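Local structure of F5/8 type C domain protein (Clostridium perfringens, 7JRM) at residues Leu244-Tyr249 / Glu255-Ala260; Lys26-Thr31 / Ser40-Lys45; Tyr305-Ile310 / Gly318-Gly323; Ser54-Val59 / Val191-Asn196. The protein probably binds carbohydrate through a calcium-containing CBM51 module, as part of the ZmpB O-glycopeptidase customised for mucin recognition and hydrolysis. All coordinates share one frame; numbering follows the deposited sequence.

Contact 1: residues Leu244-Tyr249 / Glu255-Ala260; sequences LDLNNY and EALKNA
Leu246 and Leu257 touch without any flat group between them. The one aromatic ring nearby, that of Tyr249, has Asn248 CB over one face, 4.2 Å above its plane and offset toward the rim. The ring itself makes no close contact with segment 255-260. The contact itself is made of leucine methyls. Leu246 CD1 lies 3.9 Å from Leu257 CD2, and the two side chains cross at about a right angle. Leu244 CD1 reaches the same Leu257 CD2 more loosely, at 4.4 Å. With CG anti to its backbone N (chi1 171°), Leu257 reaches from helix 251-270 toward both leucines of the loop. That loop links helix 232-242 to helix 251-270 and contains a short 3-10 turn at 246-248. Asn248 N bonds to Asp245 O there, and a weak bond runs from Asn247 N to Asp245 OD2. Helix 273-288 adds Leu283 and Met287 around Leu257, as in a small three-helix bundle. No hydrogen bond crosses between the segments. The loop is therefore held to the helix here by apolar packing, centred on the buried Leu257.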
loop_
_atom_site.group_PDB
_atom_site.type_symbol
_atom_site.label_atom_id
_atom_site.label_comp_id
_atom_site.label_asym_id
_atom_site.label_seq_id
_atom_site.Cartn_x
_atom_site.Cartn_y
_atom_site.Cartn_z
ATOM N N LEU A 244 0.594 7.706 14.992
ATOM C CA LEU A 244 1.578 7.607 16.059
ATOM C C LEU A 244 2.945 8.087 15.586
ATOM O O LEU A 244 3.287 7.996 14.404
ATOM C CB LEU A 244 1.681 6.167 16.563
ATOM C CG LEU A 244 0.425 5.601 17.225
ATOM C CD1 LEU A 244 0.675 4.196 17.745
ATOM C CD2 LEU A 244 -0.049 6.515 18.345
ATOM N N ASP A 245 3.727 8.601 16.532
ATOM C CA ASP A 245 5.074 9.091 16.259
ATOM C C ASP A 245 6.065 7.967 16.539
ATOM O O ASP A 245 6.290 7.600 17.697
ATOM C CB ASP A 245 5.379 10.323 17.107
ATOM C CG ASP A 245 6.528 11.142 16.556
ATOM O OD1 ASP A 245 6.632 12.336 16.912
ATOM O OD2 ASP A 245 7.330 10.599 15.767
ATOM N N LEU A 246 6.662 7.424 15.475
ATOM C CA LEU A 246 7.568 6.288 15.612
ATOM C C LEU A 246 8.839 6.639 16.374
ATOM O O LEU A 246 9.530 5.731 16.852
ATOM C CB LEU A 246 7.930 5.724 14.235
ATOM C CG LEU A 246 6.813 5.266 13.287
ATOM C CD1 LEU A 246 5.775 4.431 14.031
ATOM C CD2 LEU A 246 6.157 6.421 12.523
ATOM N N ASN A 247 9.168 7.927 16.497
ATOM C CA ASN A 247 10.353 8.325 17.248
ATOM C C ASN A 247 10.195 8.096 18.745
ATOM O O ASN A 247 11.201 7.963 19.449
ATOM C CB ASN A 247 10.675 9.797 16.981
ATOM C CG ASN A 247 11.680 9.979 15.861
ATOM O OD1 ASN A 247 11.827 9.117 14.996
ATOM N ND2 ASN A 247 12.377 11.109 15.873
ATOM N N ASN A 248 8.960 8.044 19.247
ATOM C CA ASN A 248 8.709 7.870 20.672
ATOM C C ASN A 248 8.769 6.415 21.117
ATOM O O ASN A 248 8.508 6.135 22.292
ATOM C CB ASN A 248 7.345 8.460 21.041
ATOM C CG ASN A 248 7.187 9.898 20.585
ATOM O OD1 ASN A 248 6.080 10.345 20.285
ATOM N ND2 ASN A 248 8.294 10.629 20.533
ATOM N N TYR A 249 9.099 5.490 20.220
ATOM C CA TYR A 249 9.176 4.076 20.548
ATOM C C TYR A 249 10.524 3.527 20.107
ATOM O O TYR A 249 11.203 4.102 19.252
ATOM C CB TYR A 249 8.035 3.285 19.890
ATOM C CG TYR A 249 6.672 3.903 20.106
ATOM C CD1 TYR A 249 5.922 3.601 21.235
ATOM C CD2 TYR A 249 6.138 4.795 19.184
ATOM C CE1 TYR A 249 4.678 4.167 21.439
ATOM C CE2 TYR A 249 4.895 5.365 19.380
ATOM C CZ TYR A 249 4.170 5.048 20.509
ATOM O OH TYR A 249 2.931 5.614 20.707
ATOM N N GLU A 255 9.931 -0.598 14.282
ATOM C CA GLU A 255 10.121 -1.338 13.039
ATOM C C GLU A 255 9.000 -2.346 12.823
ATOM O O GLU A 255 8.476 -2.477 11.710
ATOM C CB GLU A 255 11.474 -2.049 13.051
ATOM C CG GLU A 255 12.201 -2.038 11.719
ATOM C CD GLU A 255 12.955 -0.746 11.480
ATOM O OE1 GLU A 255 14.141 -0.671 11.864
ATOM O OE2 GLU A 255 12.363 0.194 10.909
ATOM N N ALA A 256 8.619 -3.067 13.881
ATOM C CA ALA A 256 7.570 -4.073 13.756
ATOM C C ALA A 256 6.231 -3.435 13.406
ATOM O O ALA A 256 5.506 -3.934 12.539
ATOM C CB ALA A 256 7.461 -4.878 15.050
ATOM N N LEU A 257 5.886 -2.331 14.074
ATOM C CA LEU A 257 4.652 -1.625 13.745
ATOM C C LEU A 257 4.694 -1.083 12.323
ATOM O O LEU A 257 3.703 -1.169 11.588
ATOM C CB LEU A 257 4.412 -0.491 14.742
ATOM C CG LEU A 257 3.264 0.462 14.404
ATOM C CD1 LEU A 257 1.927 -0.256 14.502
ATOM C CD2 LEU A 257 3.290 1.686 15.306
ATOM N N LYS A 258 5.838 -0.527 11.916
ATOM C CA LYS A 258 5.983 -0.029 10.552
ATOM C C LYS A 258 5.794 -1.146 9.534
ATOM O O LYS A 258 5.173 -0.942 8.484
ATOM C CB LYS A 258 7.354 0.627 10.380
ATOM C CG LYS A 258 7.563 1.307 9.039
ATOM C CD LYS A 258 6.492 2.349 8.772
ATOM C CE LYS A 258 6.073 2.341 7.313
ATOM N NZ LYS A 258 7.201 2.710 6.414
ATOM N N ASN A 259 6.322 -2.337 9.828
ATOM C CA ASN A 259 6.140 -3.467 8.927
ATOM C C ASN A 259 4.685 -3.919 8.895
ATOM O O ASN A 259 4.183 -4.339 7.847
ATOM C CB ASN A 259 7.052 -4.622 9.340
ATOM C CG ASN A 259 8.523 -4.289 9.183
ATOM O OD1 ASN A 259 8.883 -3.309 8.531
ATOM N ND2 ASN A 259 9.383 -5.105 9.782
ATOM N N ALA A 260 3.992 -3.836 10.034
ATOM C CA ALA A 260 2.588 -4.231 10.075
ATOM C C ALA A 260 1.714 -3.244 9.312
ATOM O O ALA A 260 0.748 -3.645 8.652
ATOM C CB ALA A 260 2.119 -4.357 11.524
#

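Contact 2: residues Lys26-Thr31 / Ser40-Lys45; sequences KGITAT and SKVQIK
Val42 packs against Ile28 and Ala30 inside the Ig-like β-sandwich. Segment 26-31 runs into strand 29-32 of one sheet, and segment 40-45 runs into strand 43-47 of the other. The contact thus bridges the two sheets. Strand 43-47 is an outermost strand of its sheet, and 29-32 is the middle one of the other.

From its CB, Val42 forks into two methyls, and each meets a different residue. CG1 stands anti to the backbone N (chi1 171°), and Val42 CG1 touches Ile28 CG2 at 3.8 Å. CG2 stands anti to the carbonyl carbon, and Val42 CG2 meets Ala30 CB at 3.7 Å. The valine straddles the two residues in this way. Both Ile28 and Ala30 point toward it, while Thr29 between them points away, as expected for alternation along an extended chain.

Ile28 presents its branch methyl, not its longer arm. Its CG2 is anti to the backbone N and turns to Val42, and the two side chains cross obliquely. Strand 55-64 adds Val63 beside Val42 and Tyr61 beside Ile28, which extends the apolar layer. Ile28 and Ala30 are buried.

The backbones do not pair across this gap. Ala30 bonds to the backbone of Ile38, just after strand 36-37, and Gln43 bonds to Ser62 of the neighbouring strand 55-64. The closest CA atoms, those of Ala30 and Val42, are 7.3 Å apart. Only side chains bridge that distance, with Val42 CB as the fork between Ile28 CG2 and Ala30 CB.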
loop_
_atom_site.group_PDB
_atom_site.type_symbol
_atom_site.label_atom_id
_atom_site.label_comp_id
_atom_site.label_asym_id
_atom_site.label_seq_id
_atom_site.Cartn_x
_atom_site.Cartn_y
_atom_site.Cartn_z
ATOM N N LYS A 26 -24.993 11.927 -8.300
ATOM C CA LYS A 26 -24.922 11.532 -9.701
ATOM C C LYS A 26 -26.304 11.121 -10.199
ATOM O O LYS A 26 -26.934 10.222 -9.632
ATOM C CB LYS A 26 -23.925 10.388 -9.874
ATOM C CG LYS A 26 -23.929 9.756 -11.258
ATOM C CD LYS A 26 -23.625 10.781 -12.339
ATOM C CE LYS A 26 -22.931 10.135 -13.526
ATOM N NZ LYS A 26 -22.366 11.150 -14.456
ATOM N N GLY A 27 -26.774 11.783 -11.253
ATOM C CA GLY A 27 -28.057 11.463 -11.842
ATOM C C GLY A 27 -29.252 12.120 -11.193
ATOM O O GLY A 27 -30.388 11.813 -11.574
ATOM N N ILE A 28 -29.042 13.013 -10.231
ATOM C CA ILE A 28 -30.135 13.695 -9.548
ATOM C C ILE A 28 -30.414 15.013 -10.256
ATOM O O ILE A 28 -29.508 15.834 -10.444
ATOM C CB ILE A 28 -29.800 13.926 -8.065
ATOM C CG1 ILE A 28 -29.566 12.590 -7.358
ATOM C CG2 ILE A 28 -30.912 14.708 -7.382
ATOM C CD1 ILE A 28 -30.782 11.690 -7.335
ATOM N N THR A 29 -31.669 15.215 -10.655
ATOM C CA THR A 29 -32.095 16.436 -11.322
ATOM C C THR A 29 -33.357 16.968 -10.658
ATOM O O THR A 29 -34.149 16.208 -10.095
ATOM C CB THR A 29 -32.356 16.207 -12.820
ATOM O OG1 THR A 29 -33.288 15.131 -12.986
ATOM C CG2 THR A 29 -31.060 15.871 -13.545
ATOM N N ALA A 30 -33.536 18.284 -10.731
ATOM C CA ALA A 30 -34.701 18.936 -10.140
ATOM C C ALA A 30 -35.078 20.130 -11.002
ATOM O O ALA A 30 -34.290 21.071 -11.137
ATOM C CB ALA A 30 -34.418 19.377 -8.703
ATOM N N THR A 31 -36.275 20.088 -11.583
ATOM C CA THR A 31 -36.769 21.152 -12.444
ATOM C C THR A 31 -38.124 21.632 -11.942
ATOM O O THR A 31 -38.905 20.861 -11.379
ATOM C CB THR A 31 -36.895 20.691 -13.903
ATOM O OG1 THR A 31 -37.864 19.638 -13.993
ATOM C CG2 THR A 31 -35.555 20.191 -14.427
ATOM N N SER A 40 -29.013 22.718 -8.240
ATOM C CA SER A 40 -27.973 23.124 -7.301
ATOM C C SER A 40 -28.485 23.226 -5.870
ATOM O O SER A 40 -27.675 23.241 -4.937
ATOM C CB SER A 40 -27.370 24.462 -7.730
ATOM O OG SER A 40 -28.353 25.483 -7.743
ATOM N N LYS A 41 -29.801 23.298 -5.675
ATOM C CA LYS A 41 -30.389 23.429 -4.350
ATOM C C LYS A 41 -30.883 22.102 -3.788
ATOM O O LYS A 41 -31.604 22.095 -2.784
ATOM C CB LYS A 41 -31.538 24.440 -4.383
ATOM N N VAL A 42 -30.514 20.983 -4.404
ATOM C CA VAL A 42 -30.966 19.674 -3.944
ATOM C C VAL A 42 -30.186 19.289 -2.696
ATOM O O VAL A 42 -28.951 19.368 -2.670
ATOM C CB VAL A 42 -30.800 18.620 -5.050
ATOM C CG1 VAL A 42 -31.064 17.226 -4.500
ATOM C CG2 VAL A 42 -31.728 18.923 -6.214
ATOM N N GLN A 43 -30.904 18.876 -1.655
ATOM C CA GLN A 43 -30.305 18.433 -0.408
ATOM C C GLN A 43 -30.707 16.990 -0.128
ATOM O O GLN A 43 -31.684 16.475 -0.677
ATOM C CB GLN A 43 -30.725 19.332 0.763
ATOM N N ILE A 44 -29.936 16.340 0.737
ATOM C CA ILE A 44 -30.182 14.952 1.112
ATOM C C ILE A 44 -31.009 14.934 2.391
ATOM O O ILE A 44 -30.612 15.516 3.407
ATOM C CB ILE A 44 -28.866 14.181 1.294
ATOM C CG1 ILE A 44 -28.044 14.223 0.004
ATOM C CG2 ILE A 44 -29.145 12.744 1.709
ATOM C CD1 ILE A 44 -26.675 14.839 0.174
ATOM N N LYS A 45 -32.159 14.263 2.343
ATOM C CA LYS A 45 -33.047 14.190 3.496
ATOM C C LYS A 45 -32.810 12.951 4.348
ATOM O O LYS A 45 -33.000 13.003 5.568
ATOM C CB LYS A 45 -34.508 14.222 3.035
ATOM C CG LYS A 45 -35.515 14.369 4.164
ATOM C CD LYS A 45 -36.908 14.646 3.628
#

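Contact 3: residues Tyr305-Ile310 / Gly318-Gly323; sequences YLLKSI and GDITLG
Helix 304-314 packs on the chain leading into helix 322-326 through Leu307, Ile310 and Ile320. Ile320 is buried and points toward the helix. Ile320 CG1 lies 3.7 Å from Leu307 CD1. Ile320 CD1 lies 3.8 Å from Ile310 CG2, and Ile320 CG2 is 3.9 Å from the same methyl. Ile320 is thus gripped by two residues three apart on the helix, about one turn. Leu307 starts off to one side. With CG anti to its backbone N (chi1 165°), it can still bring CD1 over to Ile320. Ile310 uses its branch methyl, CG2, which stands anti to the backbone N.

These helices precede the parallel strands 330-332, 350-352 and 372-384. The leucine-rich sequence there is consistent with leucine-rich repeats. Met325 of helix 322-326 packs against both Ile310 and Ile320 and continues the apolar cluster.

Leu307 CD1 also makes a van der Waals approach to Gly318 O, at 4.0 Å. Polar bonds flank the cluster: that same oxygen accepts a hydrogen bond from Gln311 NE2, and the backbone of Ile320 pairs with that of Ile299. Just after it, Thr321 holds the N-cap position of helix 322-326. Its OG1 caps Asp324 N and is also hydrogen-bonded to Leu295 O.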
loop_
_atom_site.group_PDB
_atom_site.type_symbol
_atom_site.label_atom_id
_atom_site.label_comp_id
_atom_site.label_asym_id
_atom_site.label_seq_id
_atom_site.Cartn_x
_atom_site.Cartn_y
_atom_site.Cartn_z
ATOM N N TYR A 305 36.923 8.378 28.150
ATOM C CA TYR A 305 37.240 9.402 27.162
ATOM C C TYR A 305 36.078 9.637 26.207
ATOM O O TYR A 305 35.869 10.769 25.754
ATOM C CB TYR A 305 38.498 9.014 26.388
ATOM C CG TYR A 305 39.776 9.187 27.179
ATOM C CD1 TYR A 305 40.117 8.296 28.189
ATOM C CD2 TYR A 305 40.639 10.243 26.918
ATOM C CE1 TYR A 305 41.283 8.451 28.916
ATOM C CE2 TYR A 305 41.809 10.406 27.639
ATOM C CZ TYR A 305 42.125 9.507 28.637
ATOM O OH TYR A 305 43.287 9.665 29.357
ATOM N N LEU A 306 35.316 8.589 25.888
ATOM C CA LEU A 306 34.101 8.775 25.102
ATOM C C LEU A 306 33.058 9.555 25.892
ATOM O O LEU A 306 32.355 10.405 25.334
ATOM C CB LEU A 306 33.547 7.420 24.663
ATOM C CG LEU A 306 32.225 7.430 23.893
ATOM C CD1 LEU A 306 32.346 8.264 22.628
ATOM C CD2 LEU A 306 31.782 6.013 23.565
ATOM N N LEU A 307 32.947 9.277 27.193
ATOM C CA LEU A 307 32.038 10.039 28.043
ATOM C C LEU A 307 32.438 11.508 28.094
ATOM O O LEU A 307 31.580 12.396 28.025
ATOM C CB LEU A 307 32.012 9.438 29.449
ATOM C CG LEU A 307 31.394 10.292 30.558
ATOM C CD1 LEU A 307 29.888 10.385 30.385
ATOM C CD2 LEU A 307 31.748 9.731 31.927
ATOM N N LYS A 308 33.739 11.782 28.209
ATOM C CA LYS A 308 34.208 13.164 28.209
ATOM C C LYS A 308 34.014 13.810 26.843
ATOM O O LYS A 308 33.712 15.007 26.752
ATOM C CB LYS A 308 35.678 13.216 28.628
ATOM C CG LYS A 308 36.273 14.616 28.659
ATOM C CD LYS A 308 35.486 15.531 29.581
ATOM C CE LYS A 308 36.160 16.887 29.713
ATOM N NZ LYS A 308 37.470 16.788 30.413
ATOM N N SER A 309 34.179 13.035 25.767
ATOM C CA SER A 309 33.991 13.579 24.427
ATOM C C SER A 309 32.539 13.973 24.188
ATOM O O SER A 309 32.265 15.015 23.580
ATOM C CB SER A 309 34.452 12.562 23.381
ATOM O OG SER A 309 35.863 12.559 23.257
ATOM N N ILE A 310 31.596 13.156 24.660
ATOM C CA ILE A 310 30.183 13.484 24.500
ATOM C C ILE A 310 29.806 14.662 25.390
ATOM O O ILE A 310 29.013 15.527 24.996
ATOM C CB ILE A 310 29.317 12.244 24.792
ATOM C CG1 ILE A 310 29.559 11.166 23.733
ATOM C CG2 ILE A 310 27.840 12.613 24.846
ATOM C CD1 ILE A 310 28.892 9.845 24.042
ATOM N N GLY A 318 28.052 14.739 34.374
ATOM C CA GLY A 318 27.305 13.608 34.885
ATOM C C GLY A 318 26.902 12.636 33.789
ATOM O O GLY A 318 27.542 12.535 32.739
ATOM N N ASP A 319 25.809 11.923 34.042
ATOM C CA ASP A 319 25.375 10.852 33.158
ATOM C C ASP A 319 24.921 11.394 31.806
ATOM O O ASP A 319 24.397 12.506 31.697
ATOM C CB ASP A 319 24.237 10.061 33.802
ATOM C CG ASP A 319 24.453 9.837 35.285
ATOM O OD1 ASP A 319 23.960 10.656 36.087
ATOM O OD2 ASP A 319 25.113 8.840 35.647
ATOM N N ILE A 320 25.132 10.587 30.770
ATOM C CA ILE A 320 24.640 10.867 29.426
ATOM C C ILE A 320 23.411 10.000 29.194
ATOM O O ILE A 320 23.468 8.773 29.342
ATOM C CB ILE A 320 25.718 10.602 28.365
ATOM C CG1 ILE A 320 26.878 11.586 28.523
ATOM C CG2 ILE A 320 25.125 10.697 26.966
ATOM C CD1 ILE A 320 26.485 13.034 28.325
ATOM N N THR A 321 22.300 10.633 28.835
ATOM C CA THR A 321 21.022 9.958 28.681
ATOM C C THR A 321 20.788 9.559 27.226
ATOM O O THR A 321 21.505 9.979 26.314
ATOM C CB THR A 321 19.883 10.857 29.175
ATOM O OG1 THR A 321 19.621 11.876 28.203
ATOM C CG2 THR A 321 20.259 11.512 30.499
ATOM N N LEU A 322 19.766 8.723 27.020
ATOM C CA LEU A 322 19.357 8.386 25.660
ATOM C C LEU A 322 18.864 9.621 24.921
ATOM O O LEU A 322 19.133 9.788 23.726
ATOM C CB LEU A 322 18.273 7.308 25.687
ATOM C CG LEU A 322 17.821 6.729 24.344
ATOM C CD1 LEU A 322 18.930 5.896 23.725
ATOM C CD2 LEU A 322 16.557 5.903 24.517
ATOM N N GLY A 323 18.136 10.497 25.618
ATOM C CA GLY A 323 17.765 11.771 25.025
ATOM C C GLY A 323 18.976 12.591 24.627
ATOM O O GLY A 323 18.972 13.263 23.593
#

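Contact 4: residues Ser54-Val59 / Val191-Asn196; sequences SGIFTV and VVDVRN
A methyl group sits on the face of a charged guanidinium where Ile56 meets Arg195. Ile56 CD1 lies 3.4 Å above the guanidinium plane, offset toward the rim. Ile56 CD1 is nearest Arg195 NE, at 3.4 Å, with Arg195 CZ only slightly farther at 3.5 Å. The two side chains come from opposite directions. The arm of Ile56 is extended (chi2 162°), which carries CD1 to the arginine; it is the isoleucine atom that lies on the guanidinium.

Asp193 holds the guanidinium in place from its edge. The arginine grips the carboxylate side-on in a salt bridge, with the carboxylate oxygens nearly in the guanidinium plane. Arg195 NH2 donates to Asp193 OD2 at 2.8 Å, and Arg195 NE donates to Asp193 OD1 at 3.2 Å. Both oxygens use their syn lone pairs. The bend at chi3 of Arg195 (-59°) folds the chain back toward Asp193, two residues earlier. Asp193 OD1 also accepts from Arg195 N at 2.9 Å, which makes an Asx turn at the end of strand 188-193. Ile56 CD1 also lies 4.1 Å from Asp193 OD2.

The contact joins the Ig-like domain to the NPCBM domain, at the surface. Ile56 is on strand 55-64 and also packs on Ala78 of its own sheet and on Ile145 of the other domain. No hydrogen bond crosses between the two segments. The N-H groups that point to Asp193 lie in the plane, and the methyl takes the face. The carboxylate probably offsets the arginine's charge, which would make an apolar neighbour easier to accept.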
loop_
_atom_site.group_PDB
_atom_site.type_symbol
_atom_site.label_atom_id
_atom_site.label_comp_id
_atom_site.label_asym_id
_atom_site.label_seq_id
_atom_site.Cartn_x
_atom_site.Cartn_y
_atom_site.Cartn_z
ATOM N N SER A 54 -19.279 -2.240 1.065
ATOM C CA SER A 54 -20.088 -2.844 0.017
ATOM C C SER A 54 -21.511 -3.051 0.515
ATOM O O SER A 54 -21.723 -3.548 1.626
ATOM C CB SER A 54 -19.482 -4.175 -0.425
ATOM O OG SER A 54 -20.260 -4.778 -1.444
ATOM N N GLY A 55 -22.483 -2.671 -0.303
ATOM C CA GLY A 55 -23.872 -2.823 0.073
ATOM C C GLY A 55 -24.771 -2.043 -0.859
ATOM O O GLY A 55 -24.320 -1.413 -1.822
ATOM N N ILE A 56 -26.064 -2.103 -0.553
ATOM C CA ILE A 56 -27.096 -1.387 -1.295
ATOM C C ILE A 56 -27.715 -0.375 -0.342
ATOM O O ILE A 56 -28.435 -0.750 0.591
ATOM C CB ILE A 56 -28.158 -2.335 -1.868
ATOM C CG1 ILE A 56 -27.495 -3.403 -2.740
ATOM C CG2 ILE A 56 -29.192 -1.557 -2.668
ATOM C CD1 ILE A 56 -28.359 -4.616 -2.988
ATOM N N PHE A 57 -27.437 0.904 -0.575
ATOM C CA PHE A 57 -27.836 1.976 0.323
ATOM C C PHE A 57 -28.959 2.800 -0.293
ATOM O O PHE A 57 -29.040 2.957 -1.513
ATOM C CB PHE A 57 -26.645 2.885 0.647
ATOM C CG PHE A 57 -25.391 2.135 0.998
ATOM C CD1 PHE A 57 -25.154 1.726 2.300
ATOM C CD2 PHE A 57 -24.450 1.838 0.025
ATOM C CE1 PHE A 57 -24.002 1.036 2.625
ATOM C CE2 PHE A 57 -23.297 1.148 0.344
ATOM C CZ PHE A 57 -23.073 0.747 1.646
ATOM N N THR A 58 -29.825 3.327 0.570
ATOM C CA THR A 58 -30.964 4.138 0.161
ATOM C C THR A 58 -30.689 5.598 0.492
ATOM O O THR A 58 -30.244 5.913 1.601
ATOM C CB THR A 58 -32.245 3.673 0.861
ATOM O OG1 THR A 58 -32.514 2.308 0.516
ATOM C CG2 THR A 58 -33.428 4.537 0.447
ATOM N N VAL A 59 -30.946 6.484 -0.470
ATOM C CA VAL A 59 -30.764 7.920 -0.292
ATOM C C VAL A 59 -32.042 8.624 -0.728
ATOM O O VAL A 59 -32.597 8.312 -1.788
ATOM C CB VAL A 59 -29.557 8.455 -1.088
ATOM C CG1 VAL A 59 -29.279 9.902 -0.713
ATOM C CG2 VAL A 59 -28.327 7.593 -0.848
ATOM N N VAL A 191 -30.657 -0.632 -13.199
ATOM C CA VAL A 191 -29.980 -1.272 -12.074
ATOM C C VAL A 191 -31.061 -1.831 -11.162
ATOM O O VAL A 191 -31.799 -1.067 -10.524
ATOM C CB VAL A 191 -29.065 -0.297 -11.321
ATOM C CG1 VAL A 191 -28.323 -1.022 -10.209
ATOM C CG2 VAL A 191 -28.085 0.359 -12.281
ATOM N N VAL A 192 -31.159 -3.157 -11.094
ATOM C CA VAL A 192 -32.271 -3.836 -10.439
ATOM C C VAL A 192 -31.742 -4.675 -9.284
ATOM O O VAL A 192 -30.762 -5.413 -9.440
ATOM C CB VAL A 192 -33.057 -4.716 -11.428
ATOM C CG1 VAL A 192 -34.298 -5.291 -10.758
ATOM C CG2 VAL A 192 -33.433 -3.915 -12.665
ATOM N N ASP A 193 -32.400 -4.563 -8.131
ATOM C CA ASP A 193 -32.123 -5.435 -6.997
ATOM C C ASP A 193 -32.693 -6.821 -7.280
ATOM O O ASP A 193 -33.895 -6.964 -7.519
ATOM C CB ASP A 193 -32.735 -4.844 -5.728
ATOM C CG ASP A 193 -32.257 -5.535 -4.460
ATOM O OD1 ASP A 193 -31.698 -6.647 -4.545
ATOM O OD2 ASP A 193 -32.449 -4.958 -3.369
ATOM N N VAL A 194 -31.832 -7.839 -7.259
ATOM C CA VAL A 194 -32.262 -9.209 -7.519
ATOM C C VAL A 194 -31.865 -10.100 -6.349
ATOM O O VAL A 194 -31.661 -11.308 -6.513
ATOM C CB VAL A 194 -31.677 -9.738 -8.843
ATOM C CG1 VAL A 194 -32.198 -8.925 -10.019
ATOM C CG2 VAL A 194 -30.156 -9.713 -8.807
ATOM N N ARG A 195 -31.767 -9.510 -5.159
ATOM C CA ARG A 195 -31.330 -10.252 -3.984
ATOM C C ARG A 195 -32.336 -11.334 -3.614
ATOM O O ARG A 195 -33.548 -11.102 -3.597
ATOM C CB ARG A 195 -31.131 -9.303 -2.802
ATOM C CG ARG A 195 -29.734 -8.721 -2.697
ATOM C CD ARG A 195 -29.611 -7.814 -1.483
ATOM N NE ARG A 195 -30.560 -6.706 -1.533
ATOM C CZ ARG A 195 -30.653 -5.759 -0.605
ATOM N NH1 ARG A 195 -29.854 -5.784 0.452
ATOM N NH2 ARG A 195 -31.545 -4.786 -0.733
ATOM N N ASN A 196 -31.816 -12.528 -3.317
ATOM C CA ASN A 196 -32.623 -13.664 -2.866
ATOM C C ASN A 196 -33.713 -14.014 -3.876
ATOM O O ASN A 196 -34.848 -14.329 -3.510
ATOM C CB ASN A 196 -33.225 -13.399 -1.484
ATOM C CG ASN A 196 -32.169 -13.298 -0.401
ATOM O OD1 ASN A 196 -31.341 -14.195 -0.239
ATOM N ND2 ASN A 196 -32.193 -12.202 0.347
#

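In the fold
Contact 2 is buried between the two sheets of the Ig-like domain. Contact 4 lies at the surface, where the same domain meets the NPCBM domain. The two touch through Ile44 CG2 and Val59 CG1, and both reach the sheet containing strands 43-47 and 55-64. Contacts 1 and 3 are partly buried and belong to helical parts later in the chain, with centres about 27 Å apart. Contact 3 lies on the opposite side of the chain's centre from contacts 2 and 4. Contacts 1, 2 and 3 rest mainly on aliphatic packing within one part of the fold. Only contact 4 brings a salt-bridged side chain against an apolar one, and it alone joins segments distant in sequence.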